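Local coordinates for copper homeostasis protein CutC (Streptococcus agalactiae, PDB 2BDQ) that probably binds copper ions and is thought to take part in copper homeostasis, as a TIM-barrel member of the CutC family, at residues A[189-192]-A[193-197]. Sequence-based numbering, arbitrary orientation.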
loop_
_atom_site.group_PDB
_atom_site.type_symbol
_atom_site.label_atom_id
_atom_site.label_comp_id
_atom_site.label_asym_id
_atom_site.label_seq_id
_atom_site.Cartn_x
_atom_site.Cartn_y
_atom_site.Cartn_z
ATOM N N ALA A 189 14.704 20.413 -1.406
ATOM C CA ALA A 189 15.127 21.357 -2.428
ATOM C C ALA A 189 16.081 22.409 -1.859
ATOM O O ALA A 189 16.612 23.242 -2.597
ATOM C CB ALA A 189 13.915 22.032 -3.044
ATOM N N GLU A 190 16.306 22.374 -0.553
ATOM C CA GLU A 190 17.195 23.350 0.067
ATOM C C GLU A 190 18.598 22.861 0.331
ATOM O O GLU A 190 19.520 23.668 0.459
ATOM C CB GLU A 190 16.612 23.842 1.381
ATOM C CG GLU A 190 15.432 24.756 1.209
ATOM C CD GLU A 190 14.988 25.345 2.517
ATOM O OE1 GLU A 190 15.826 25.976 3.199
ATOM O OE2 GLU A 190 13.800 25.177 2.864
ATOM N N ASN A 191 18.774 21.550 0.423
ATOM C CA ASN A 191 20.101 21.028 0.700
ATOM C C ASN A 191 20.656 20.047 -0.323
ATOM O O ASN A 191 21.845 19.753 -0.305
ATOM C CB ASN A 191 20.123 20.402 2.102
ATOM C CG ASN A 191 19.240 19.157 2.224
ATOM O OD1 ASN A 191 19.066 18.628 3.321
ATOM N ND2 ASN A 191 18.691 18.682 1.105
ATOM N N TYR A 192 19.811 19.571 -1.229
ATOM C CA TYR A 192 20.247 18.588 -2.212
ATOM C C TYR A 192 21.436 19.028 -3.064
ATOM O O TYR A 192 22.311 18.217 -3.370
ATOM C CB TYR A 192 19.062 18.155 -3.097
ATOM C CG TYR A 192 18.848 18.954 -4.360
ATOM C CD1 TYR A 192 19.516 18.624 -5.546
ATOM C CD2 TYR A 192 17.973 20.040 -4.377
ATOM C CE1 TYR A 192 19.313 19.357 -6.713
ATOM C CE2 TYR A 192 17.768 20.778 -5.538
ATOM C CZ TYR A 192 18.437 20.434 -6.698
ATOM O OH TYR A 192 18.225 21.178 -7.836
ATOM N N GLN A 193 21.482 20.305 -3.435
ATOM C CA GLN A 193 22.583 20.800 -4.252
ATOM C C GLN A 193 23.894 20.802 -3.475
ATOM O O GLN A 193 24.925 20.333 -3.973
ATOM C CB GLN A 193 22.279 22.205 -4.761
ATOM C CG GLN A 193 21.427 22.214 -6.012
ATOM C CD GLN A 193 21.030 23.610 -6.441
ATOM O OE1 GLN A 193 20.196 24.259 -5.803
ATOM N NE2 GLN A 193 21.635 24.088 -7.522
ATOM N N TYR A 194 23.847 21.324 -2.251
ATOM C CA TYR A 194 25.023 21.384 -1.391
ATOM C C TYR A 194 25.536 19.984 -1.073
ATOM O O TYR A 194 26.726 19.705 -1.195
ATOM C CB TYR A 194 24.688 22.110 -0.083
ATOM C CG TYR A 194 25.884 22.311 0.825
ATOM C CD1 TYR A 194 26.836 23.289 0.546
ATOM C CD2 TYR A 194 26.087 21.495 1.939
ATOM C CE1 TYR A 194 27.962 23.452 1.348
ATOM C CE2 TYR A 194 27.210 21.645 2.748
ATOM C CZ TYR A 194 28.142 22.623 2.446
ATOM O OH TYR A 194 29.257 22.760 3.233
ATOM N N ILE A 195 24.634 19.105 -0.653
ATOM C CA ILE A 195 25.011 17.734 -0.318
ATOM C C ILE A 195 25.707 17.027 -1.482
ATOM O O ILE A 195 26.713 16.347 -1.282
ATOM C CB ILE A 195 23.770 16.920 0.143
ATOM C CG1 ILE A 195 23.531 17.150 1.638
ATOM C CG2 ILE A 195 23.980 15.435 -0.087
ATOM C CD1 ILE A 195 23.352 18.593 2.026
ATOM N N CYS A 196 25.180 17.202 -2.691
ATOM C CA CYS A 196 25.758 16.577 -3.876
ATOM C C CYS A 196 27.151 17.094 -4.232
ATOM O O CYS A 196 28.039 16.311 -4.545
ATOM C CB CYS A 196 24.829 16.761 -5.079
ATOM S SG CYS A 196 23.321 15.772 -5.011
ATOM N N GLN A 197 27.352 18.406 -4.183
ATOM C CA GLN A 197 28.663 18.945 -4.527
ATOM C C GLN A 197 29.739 18.584 -3.506
ATOM O O GLN A 197 30.903 18.446 -3.860
ATOM C CB GLN A 197 28.609 20.467 -4.681
ATOM C CG GLN A 197 28.582 21.215 -3.369
ATOM C CD GLN A 197 28.915 22.680 -3.530
ATOM O OE1 GLN A 197 28.980 23.423 -2.551
ATOM N NE2 GLN A 197 29.125 23.106 -4.770
#
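Q193 lays its side chain over one face of the Y192 ring in the first turn of helix 192-199, the short helix between the last two strands, 180-183 and 203-206, of the parallel eight-stranded TIM barrel. The touching atom is Q193 CG, 3.8 Å from the centroid of the Y192 ring and 22° off its normal, a CH-pi contact displaced toward the hydroxyl-bearing rim, where Y192 CZ is 3.5 Å away. The two side chains run alongside each other in the same direction. Q193 is extended beyond CG, which carries its amide to about the level of the hydroxyl, Q193 CD being 4.0 Å from Y192 OH, with the amide and ring planes 23° apart. At the ring edge, in its plane, lies A189 C, and V187 also packs on this tyrosine, which is buried although the glutamine beside it is exposed.

The exposed Y194 leads its ring away from the preceding loop and touches I162.

I195 supplies the first helical bond of the turn: its N donates to N191 O at 2.9 Å. N191 occupies the N-cap position, yet its side chain makes no capping bond; instead N191 CB rests against I195 CD1 at 3.7 Å. That methyl also lies at the edge of the Y194 ring, and I162 touches the isoleucine from outside the helix.

C196 makes the next i to i-4 helical bond, its N donating to Y192 O at 3.1 Å. Its buried side chain packs on I2, and the first torsion sets the sulfur beside the backbone N (chi1 -72°), which places C196 SG off the oxygen end of the same carbonyl, 3.1 Å from Y192 O.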